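Local structure of NanU sialic acid binding protein (Bacteroides fragilis, 4L7T) at residues 97-102 with 136-141; 385-390 with 461-466. The protein binds sialic acid with high affinity as a SusD-family protein of the outer membrane, probably delivering it to the partner transporter NanO. One frame throughout, in Å; residues are numbered along the deposited sequence.

Interaction 1 of 2, residues 97-102 with 136-141; sequences AGMYKV and AYLYFH
Met99, Tyr100 and Val102, in the first turn of helix 99-115, pack against Leu138, Tyr139 and His141 of helix 121-146 in a buried contact between successive helices of the SusD-like N-terminal region. No hydrogen bond crosses it, and the backbones come nearest at Met99 and Leu138, whose CA atoms are 6.6 Å apart. Met99 does most of the reaching. Its chain is extended beyond CG, carrying SD to 3.8 Å from Leu138 CD2 and setting the terminal methyl CE 3.7 Å from His141 CB. An unbranched, polarisable thioether suits this place, since it can run past a leucine and still end against the root of an imidazole. Leu138 divides its branches between two neighbours: CD2 meets the Met99 chain, while CD1 lies 3.6 Å from Val102 CG1. In Val102, CG1 stands anti to the backbone N (chi1 -172°), and the two side chains cross at about a right angle.

Beside this apolar cluster the tyrosines meet by their outer parts. Tyr139 OH comes to the edge of the Tyr100 ring, 3.8 Å from CE1 and near the ring plane. The hydroxyls are engaged with the segment that follows helix 121-146, Tyr100 OH with Ile150 O and Tyr139 OH with Tyr152 O.

His141 is held independently of Met99. Its NE2 donates to Tyr137 OH at 2.9 Å, with the partner in the ring plane, and ND1 is bonded to Tyr472 OH. Phe54 of helix 51-58 stacks on the imidazole and also touches Met99 and Leu138. Both ring nitrogens of a buried histidine are thus satisfied, and what holds the two segments together is van der Waals contact of mostly apolar side-chain atoms, with the polar groups bonded to other partners.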
ATOM      1  N   ALA A  97       2.090   9.359 -11.602  1.00 18.03           N
ATOM      2  CA  ALA A  97       1.799   9.431 -10.173  1.00 18.47           C
ATOM      3  C   ALA A  97       2.803  10.383  -9.476  1.00 19.64           C
ATOM      4  O   ALA A  97       2.986  10.286  -8.283  1.00 19.11           O
ATOM      5  CB  ALA A  97       1.836   7.975  -9.487  1.00 18.22           C
ATOM      6  N   GLY A  98       3.497  11.236 -10.264  1.00 18.45           N
ATOM      7  CA  GLY A  98       4.423  12.194  -9.636  1.00 18.66           C
ATOM      8  C   GLY A  98       5.740  11.525  -9.281  1.00 20.31           C
ATOM      9  O   GLY A  98       6.574  12.157  -8.599  1.00 20.57           O
ATOM     10  N   MET A  99       5.968  10.306  -9.731  1.00 18.72           N
ATOM     11  CA  MET A  99       7.151   9.523  -9.267  1.00 19.29           C
ATOM     12  C   MET A  99       8.501  10.019  -9.794  1.00 19.91           C
ATOM     13  O   MET A  99       9.495   9.934  -9.077  1.00 19.07           O
ATOM     14  CB  MET A  99       6.987   8.028  -9.487  1.00 18.02           C
ATOM     15  CG  MET A  99       5.900   7.498  -8.595  1.00 19.04           C
ATOM     16  SD  MET A  99       5.776   5.701  -8.618  1.00 19.63           S
ATOM     17  CE  MET A  99       4.431   5.659  -7.495  1.00 22.28           C
ATOM     18  N   TYR A 100       8.502  10.612 -10.982  1.00 18.99           N
ATOM     19  CA  TYR A 100       9.780  10.991 -11.619  1.00 20.62           C
ATOM     20  C   TYR A 100      10.466  12.139 -10.905  1.00 21.41           C
ATOM     21  O   TYR A 100      11.690  12.213 -10.952  1.00 22.08           O
ATOM     22  CB  TYR A 100       9.606  11.223 -13.138  1.00 20.35           C
ATOM     23  CG  TYR A 100       9.575   9.953 -13.924  1.00 17.02           C
ATOM     24  CD1 TYR A 100      10.700   9.144 -14.105  1.00 18.97           C
ATOM     25  CD2 TYR A 100       8.343   9.476 -14.476  1.00 18.44           C
ATOM     26  CE1 TYR A 100      10.630   7.985 -14.814  1.00 20.07           C
ATOM     27  CE2 TYR A 100       8.264   8.307 -15.160  1.00 17.76           C
ATOM     28  CZ  TYR A 100       9.382   7.547 -15.356  1.00 19.41           C
ATOM     29  OH  TYR A 100       9.411   6.377 -16.092  1.00 20.04           O
ATOM     30  N   LYS A 101       9.684  12.998 -10.275  1.00 21.74           N
ATOM     31  CA  LYS A 101      10.220  14.103  -9.511  1.00 24.20           C
ATOM     32  C   LYS A 101      11.046  13.521  -8.341  1.00 24.90           C
ATOM     33  O   LYS A 101      12.122  14.079  -8.009  1.00 24.29           O
ATOM     34  CB  LYS A 101       9.094  14.961  -8.966  1.00 23.87           C
ATOM     35  CG  LYS A 101       9.532  16.045  -7.956  1.00 29.96           C
ATOM     36  CD  LYS A 101       8.419  17.042  -7.704  1.00 36.83           C
ATOM     37  CE  LYS A 101       8.274  17.458  -6.231  1.00 39.31           C
ATOM     38  NZ  LYS A 101       8.835  18.841  -5.919  1.00 42.79           N
ATOM     39  N   VAL A 102      10.520  12.435  -7.734  1.00 22.86           N
ATOM     40  CA  VAL A 102      11.204  11.788  -6.583  1.00 21.13           C
ATOM     41  C   VAL A 102      12.430  11.095  -7.036  1.00 20.72           C
ATOM     42  O   VAL A 102      13.515  11.281  -6.404  1.00 20.62           O
ATOM     43  CB  VAL A 102      10.277  10.796  -5.844  1.00 22.45           C
ATOM     44  CG1 VAL A 102      10.978  10.312  -4.557  1.00 23.88           C
ATOM     45  CG2 VAL A 102       8.967  11.514  -5.490  1.00 18.88           C
ATOM     46  N   ALA A 136      14.321   1.646  -6.631  1.00 16.19           N
ATOM     47  CA  ALA A 136      13.729   0.368  -7.070  1.00 14.58           C
ATOM     48  C   ALA A 136      12.210   0.272  -6.692  1.00 13.31           C
ATOM     49  O   ALA A 136      11.418  -0.263  -7.462  1.00 14.19           O
ATOM     50  CB  ALA A 136      14.515  -0.840  -6.479  1.00 13.82           C
ATOM     51  N   TYR A 137      11.845   0.756  -5.513  1.00 13.69           N
ATOM     52  CA  TYR A 137      10.465   0.773  -5.024  1.00 12.58           C
ATOM     53  C   TYR A 137       9.549   1.580  -5.971  1.00 14.63           C
ATOM     54  O   TYR A 137       8.453   1.107  -6.427  1.00 14.76           O
ATOM     55  CB  TYR A 137      10.369   1.316  -3.588  1.00 14.37           C
ATOM     56  CG  TYR A 137       8.965   1.348  -3.106  1.00 15.24           C
ATOM     57  CD1 TYR A 137       8.344   0.137  -2.632  1.00 13.10           C
ATOM     58  CD2 TYR A 137       8.211   2.537  -3.069  1.00 13.38           C
ATOM     59  CE1 TYR A 137       7.027   0.156  -2.154  1.00 16.17           C
ATOM     60  CE2 TYR A 137       6.939   2.514  -2.650  1.00 17.51           C
ATOM     61  CZ  TYR A 137       6.330   1.331  -2.208  1.00 18.48           C
ATOM     62  OH  TYR A 137       4.991   1.347  -1.806  1.00 18.70           O
ATOM     63  N   LEU A 138      10.014   2.785  -6.297  1.00 15.63           N
ATOM     64  CA  LEU A 138       9.275   3.606  -7.277  1.00 14.92           C
ATOM     65  C   LEU A 138       9.247   2.991  -8.667  1.00 15.26           C
ATOM     66  O   LEU A 138       8.100   2.947  -9.223  1.00 15.66           O
ATOM     67  CB  LEU A 138       9.870   5.012  -7.354  1.00 13.78           C
ATOM     68  CG  LEU A 138       9.663   5.720  -6.059  1.00 14.70           C
ATOM     69  CD1 LEU A 138      10.611   6.957  -5.913  1.00 16.56           C
ATOM     70  CD2 LEU A 138       8.274   6.172  -5.801  1.00 18.77           C
ATOM     71  N   TYR A 139      10.359   2.436  -9.236  1.00 14.45           N
ATOM     72  CA  TYR A 139      10.280   1.813 -10.555  1.00 15.21           C
ATOM     73  C   TYR A 139       9.337   0.592 -10.534  1.00 14.77           C
ATOM     74  O   TYR A 139       8.825   0.222 -11.580  1.00 16.48           O
ATOM     75  CB  TYR A 139      11.674   1.471 -11.127  1.00 18.13           C
ATOM     76  CG  TYR A 139      12.261   2.741 -11.808  1.00 17.17           C
ATOM     77  CD1 TYR A 139      11.745   3.225 -13.035  1.00 21.09           C
ATOM     78  CD2 TYR A 139      13.293   3.457 -11.215  1.00 19.73           C
ATOM     79  CE1 TYR A 139      12.278   4.343 -13.646  1.00 20.62           C
ATOM     80  CE2 TYR A 139      13.834   4.625 -11.830  1.00 22.21           C
ATOM     81  CZ  TYR A 139      13.303   5.044 -13.061  1.00 22.35           C
ATOM     82  OH  TYR A 139      13.786   6.228 -13.638  1.00 23.40           O
ATOM     83  N   PHE A 140       9.258  -0.125  -9.379  1.00 13.42           N
ATOM     84  CA  PHE A 140       8.393  -1.302  -9.369  1.00 12.51           C
ATOM     85  C   PHE A 140       6.892  -0.924  -9.396  1.00 12.89           C
ATOM     86  O   PHE A 140       6.127  -1.693  -9.978  1.00 13.25           O
ATOM     87  CB  PHE A 140       8.730  -2.162  -8.121  1.00 11.43           C
ATOM     88  CG  PHE A 140       8.020  -3.498  -8.070  1.00  9.44           C
ATOM     89  CD1 PHE A 140       8.004  -4.360  -9.144  1.00 13.66           C
ATOM     90  CD2 PHE A 140       7.437  -3.943  -6.872  1.00  9.93           C
ATOM     91  CE1 PHE A 140       7.371  -5.646  -9.067  1.00 12.79           C
ATOM     92  CE2 PHE A 140       6.761  -5.204  -6.800  1.00 12.54           C
ATOM     93  CZ  PHE A 140       6.704  -6.055  -7.911  1.00 13.81           C
ATOM     94  N   HIS A 141       6.486   0.182  -8.757  1.00 13.26           N
ATOM     95  CA  HIS A 141       5.088   0.753  -8.974  1.00 13.19           C
ATOM     96  C   HIS A 141       4.913   1.085 -10.449  1.00 13.25           C
ATOM     97  O   HIS A 141       3.831   0.728 -11.033  1.00 13.30           O
ATOM     98  CB  HIS A 141       4.813   2.016  -8.153  1.00 11.10           C
ATOM     99  CG  HIS A 141       4.430   1.738  -6.766  1.00 16.91           C
ATOM    100  ND1 HIS A 141       3.182   1.237  -6.457  1.00 13.54           N
ATOM    101  CD2 HIS A 141       5.085   1.934  -5.584  1.00 15.65           C
ATOM    102  CE1 HIS A 141       3.079   1.116  -5.145  1.00 14.24           C
ATOM    103  NE2 HIS A 141       4.181   1.608  -4.585  1.00 14.80           N
TER

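Interaction 2 of 2, residues 385-390 with 461-466; sequences IYRYAD and MREFMF. With EDO (1,2-ethanediol), chain D.
The guanidinium of Arg387 carries Phe464 CE1 over one face, 3.4 Å above its plane and offset toward the rim, while Glu463 O lies at its edge. The two flat groups are tilted by 52°, so this is no parallel stack. On the Phe464 ring, Glu463 CG covers one face off centre; Asp390 N and Ala389 C lie at the edge, and CZ packs 3.5 Å from Asp390 CB.

Arginine suits this place because its extended chain spans the gap and its planar end offers both N-H groups and a face. Arg387 NH1 bonds to Glu463 OE2 at 2.8 Å (157°), nearly in the guanidinium plane and on the anti lone pair of the carboxylate; NH2 adds a weak bond to the same oxygen. Ala389, small enough to let the carboxylate come close, sets CB 3.4 Å from OE2. Glu266 and Glu467 also pair with Arg387, and Arg339 and Arg416 with Glu463, a buried charge network that would favour the ionised forms.

Within the SusD-family region, the contact joins the N-cap of helix 388-401, where strand 383-387 ends, to the C-terminal end of helix 452-463; strand 267-271 pairs antiparallel with strand 383-387.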
ATOM      1  N   ILE A 385       3.641   0.923   4.562  1.00 10.38           N
ATOM      2  CA  ILE A 385       3.983   0.318   3.274  1.00 11.26           C
ATOM      3  C   ILE A 385       4.297  -1.164   3.447  1.00 12.46           C
ATOM      4  O   ILE A 385       3.770  -2.008   2.702  1.00 13.76           O
ATOM      5  CB  ILE A 385       5.257   1.057   2.642  1.00 10.88           C
ATOM      6  CG1 ILE A 385       4.909   2.555   2.447  1.00 12.15           C
ATOM      7  CG2 ILE A 385       5.731   0.400   1.406  1.00 13.84           C
ATOM      8  CD1 ILE A 385       3.712   2.873   1.411  1.00 13.21           C
ATOM      9  N   TYR A 386       5.152  -1.486   4.444  1.00 10.52           N
ATOM     10  CA  TYR A 386       5.520  -2.884   4.699  1.00 10.60           C
ATOM     11  C   TYR A 386       5.418  -3.149   6.174  1.00 11.34           C
ATOM     12  O   TYR A 386       5.978  -2.387   7.027  1.00 10.71           O
ATOM     13  CB  TYR A 386       6.956  -3.170   4.320  1.00 10.98           C
ATOM     14  CG  TYR A 386       7.222  -3.123   2.831  1.00 13.44           C
ATOM     15  CD1 TYR A 386       6.379  -3.713   1.920  1.00 12.55           C
ATOM     16  CD2 TYR A 386       8.410  -2.512   2.341  1.00 11.35           C
ATOM     17  CE1 TYR A 386       6.650  -3.723   0.572  1.00 13.78           C
ATOM     18  CE2 TYR A 386       8.682  -2.526   0.985  1.00 15.52           C
ATOM     19  CZ  TYR A 386       7.805  -3.137   0.108  1.00 14.68           C
ATOM     20  OH  TYR A 386       8.169  -3.120  -1.251  1.00 17.30           O
ATOM     21  N   ARG A 387       4.640  -4.200   6.501  1.00 11.64           N
ATOM     22  CA  ARG A 387       4.677  -4.662   7.909  1.00 11.32           C
ATOM     23  C   ARG A 387       4.810  -6.127   8.022  1.00 11.06           C
ATOM     24  O   ARG A 387       4.824  -6.796   7.011  1.00 11.22           O
ATOM     25  CB  ARG A 387       3.502  -4.180   8.666  1.00 14.52           C
ATOM     26  CG  ARG A 387       2.250  -4.536   8.138  1.00 16.46           C
ATOM     27  CD  ARG A 387       1.173  -3.676   8.886  1.00 15.04           C
ATOM     28  NE  ARG A 387      -0.230  -3.942   8.356  1.00 12.47           N
ATOM     29  CZ  ARG A 387      -1.005  -4.967   8.710  1.00 12.18           C
ATOM     30  NH1 ARG A 387      -0.556  -5.935   9.575  1.00 13.99           N
ATOM     31  NH2 ARG A 387      -2.203  -5.112   8.119  1.00 12.80           N
ATOM     32  N   TYR A 388       5.163  -6.587   9.213  1.00 10.82           N
ATOM     33  CA  TYR A 388       5.582  -7.970   9.359  1.00  9.89           C
ATOM     34  C   TYR A 388       4.500  -8.971   8.894  1.00 11.49           C
ATOM     35  O   TYR A 388       4.909 -10.031   8.336  1.00 11.71           O
ATOM     36  CB  TYR A 388       6.005  -8.281  10.793  1.00  9.28           C
ATOM     37  CG  TYR A 388       6.709  -9.622  10.984  1.00  8.31           C
ATOM     38  CD1 TYR A 388       7.708 -10.029  10.056  1.00 12.95           C
ATOM     39  CD2 TYR A 388       6.365 -10.433  12.047  1.00 13.05           C
ATOM     40  CE1 TYR A 388       8.406 -11.283  10.218  1.00 15.43           C
ATOM     41  CE2 TYR A 388       7.016 -11.711  12.218  1.00 11.53           C
ATOM     42  CZ  TYR A 388       8.028 -12.073  11.280  1.00 13.54           C
ATOM     43  OH  TYR A 388       8.679 -13.290  11.531  1.00 18.04           O
ATOM     44  N   ALA A 389       3.185  -8.690   9.106  1.00 10.69           N
ATOM     45  CA  ALA A 389       2.217  -9.648   8.543  1.00 11.79           C
ATOM     46  C   ALA A 389       2.374  -9.803   7.006  1.00 11.97           C
ATOM     47  O   ALA A 389       2.122 -10.891   6.482  1.00 11.60           O
ATOM     48  CB  ALA A 389       0.787  -9.234   8.961  1.00 12.72           C
ATOM     49  N   ASP A 390       2.789  -8.751   6.290  1.00 10.86           N
ATOM     50  CA  ASP A 390       2.983  -8.830   4.811  1.00 12.60           C
ATOM     51  C   ASP A 390       4.192  -9.738   4.513  1.00 12.88           C
ATOM     52  O   ASP A 390       4.136 -10.608   3.618  1.00 10.80           O
ATOM     53  CB  ASP A 390       3.195  -7.387   4.381  1.00 12.73           C
ATOM     54  CG  ASP A 390       3.116  -7.147   2.874  1.00 19.95           C
ATOM     55  OD1 ASP A 390       2.895  -8.091   2.076  1.00 17.68           O
ATOM     56  OD2 ASP A 390       3.319  -5.951   2.460  1.00 18.29           O
ATOM     57  N   MET A 461      -6.633 -10.226   1.803  1.00 11.81           N
ATOM     58  CA  MET A 461      -7.770  -9.319   1.716  0.50 12.93           C
ATOM     59  C   MET A 461      -8.259  -8.933   3.119  1.00 12.12           C
ATOM     60  O   MET A 461      -8.599  -7.767   3.359  1.00 15.40           O
ATOM     61  CB  MET A 461      -8.921  -9.916   0.927  0.50 13.49           C
ATOM     62  CG  MET A 461      -9.865  -8.844   0.560  0.50 14.75           C
ATOM     63  SD  MET A 461     -11.239  -9.668  -0.245  0.50 17.42           S
ATOM     64  CE  MET A 461     -12.007  -8.403  -1.186  0.50 14.27           C
ATOM     65  N   ARG A 462      -8.192  -9.869   4.059  1.00 11.74           N
ATOM     66  CA  ARG A 462      -8.681  -9.633   5.420  1.00 11.14           C
ATOM     67  C   ARG A 462      -7.650  -8.777   6.149  1.00 12.27           C
ATOM     68  O   ARG A 462      -8.006  -7.945   6.970  1.00 12.21           O
ATOM     69  CB  ARG A 462      -8.851 -10.951   6.154  1.00 10.91           C
ATOM     70  CG  ARG A 462      -9.962 -11.776   5.561  1.00 10.60           C
ATOM     71  CD  ARG A 462     -10.151 -13.094   6.295  1.00 14.12           C
ATOM     72  NE  ARG A 462     -11.449 -13.683   5.870  1.00 14.85           N
ATOM     73  CZ  ARG A 462     -11.804 -14.954   5.995  1.00 14.29           C
ATOM     74  NH1 ARG A 462     -10.938 -15.903   6.361  1.00 15.50           N
ATOM     75  NH2 ARG A 462     -13.037 -15.354   5.632  1.00 16.40           N
ATOM     76  N   GLU A 463      -6.369  -8.973   5.860  1.00 12.09           N
ATOM     77  CA  GLU A 463      -5.285  -8.309   6.634  1.00 12.52           C
ATOM     78  C   GLU A 463      -4.974  -6.868   6.148  1.00 11.12           C
ATOM     79  O   GLU A 463      -4.576  -6.007   6.968  1.00 11.76           O
ATOM     80  CB  GLU A 463      -3.998  -9.164   6.414  1.00 13.02           C
ATOM     81  CG  GLU A 463      -2.741  -8.819   7.308  1.00 13.13           C
ATOM     82  CD  GLU A 463      -3.017  -8.935   8.838  1.00 13.23           C
ATOM     83  OE1 GLU A 463      -3.851  -9.752   9.304  1.00 13.90           O
ATOM     84  OE2 GLU A 463      -2.335  -8.127   9.547  1.00 14.87           O
ATOM     85  N   PHE A 464      -5.213  -6.590   4.852  1.00 11.96           N
ATOM     86  CA  PHE A 464      -4.702  -5.338   4.255  1.00 11.31           C
ATOM     87  C   PHE A 464      -5.734  -4.465   3.588  1.00 12.10           C
ATOM     88  O   PHE A 464      -5.415  -3.636   2.761  1.00 12.69           O
ATOM     89  CB  PHE A 464      -3.608  -5.705   3.225  1.00 12.18           C
ATOM     90  CG  PHE A 464      -2.428  -6.375   3.833  1.00 11.80           C
ATOM     91  CD1 PHE A 464      -1.660  -5.737   4.766  1.00 10.63           C
ATOM     92  CD2 PHE A 464      -2.138  -7.676   3.494  1.00 14.76           C
ATOM     93  CE1 PHE A 464      -0.557  -6.420   5.342  1.00 15.52           C
ATOM     94  CE2 PHE A 464      -1.028  -8.365   4.088  1.00 13.01           C
ATOM     95  CZ  PHE A 464      -0.276  -7.724   4.971  1.00 12.97           C
ATOM     96  N   MET A 465      -6.938  -4.528   4.056  1.00 13.18           N
ATOM     97  CA  MET A 465      -7.928  -3.567   3.453  1.00 14.09           C
ATOM     98  C   MET A 465      -7.464  -2.177   3.763  1.00 14.86           C
ATOM     99  O   MET A 465      -7.008  -1.861   4.893  1.00 16.27           O
ATOM    100  CB  MET A 465      -9.324  -3.719   4.130  1.00 16.37           C
ATOM    101  CG  MET A 465      -9.996  -5.012   4.015  1.00 22.36           C
ATOM    102  SD  MET A 465     -11.791  -4.903   4.548  1.00 32.55           S
ATOM    103  CE  MET A 465     -12.281  -3.658   3.591  1.00 14.48           C
ATOM    104  N   PHE A 466      -7.622  -1.286   2.804  1.00 12.14           N
ATOM    105  CA  PHE A 466      -7.142   0.126   2.949  1.00 13.80           C
ATOM    106  C   PHE A 466      -5.613   0.302   3.024  1.00 13.69           C
ATOM    107  O   PHE A 466      -5.116   1.374   3.420  1.00 15.86           O
ATOM    108  CB  PHE A 466      -7.864   0.880   4.099  1.00 16.63           C
ATOM    109  CG  PHE A 466      -9.299   0.518   4.207  1.00 15.51           C
ATOM    110  CD1 PHE A 466     -10.221   0.917   3.187  1.00 18.08           C
ATOM    111  CD2 PHE A 466      -9.753  -0.294   5.261  1.00 17.89           C
ATOM    112  CE1 PHE A 466     -11.509   0.544   3.263  1.00 22.65           C
ATOM    113  CE2 PHE A 466     -11.028  -0.674   5.328  1.00 18.94           C
ATOM    114  CZ  PHE A 466     -11.947  -0.240   4.322  1.00 21.40           C
TER
HETATM  115  C1  EDO D 603      -6.775  -6.003   0.472  1.00 30.42           C
HETATM  116  O1  EDO D 603      -8.050  -6.087   1.259  1.00 33.20           O
HETATM  117  C2  EDO D 603      -5.515  -6.913   0.441  1.00 22.64           C
HETATM  118  O2  EDO D 603      -5.093  -7.869  -0.626  1.00 27.25           O

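In the fold
Interactions 1 and 2 have centres 21 Å apart and follow one another along the chain, yet they meet directly. Tyr137, whose hydroxyl receives the His141 bond in interaction 1, places OH 3.4 Å from Ile385 CG2 and CD1 3.5 Å from Tyr386 OH. Helix 121-146 thereby abuts strand 383-387, linking the SusD-like N-terminal region to the SusD-family region. Glu215 of helix 206-223 adds a second link: it bonds Tyr386 OH and touches Phe140. The two contacts differ in chemistry: interaction 1 is apolar, whereas interaction 2 combines a salt bridge with the packing of Phe464. Neither contains the sodium ligands Thr483 and Thr486; the ethanediol bonded to Met461 O probably came from the crystallisation liquor.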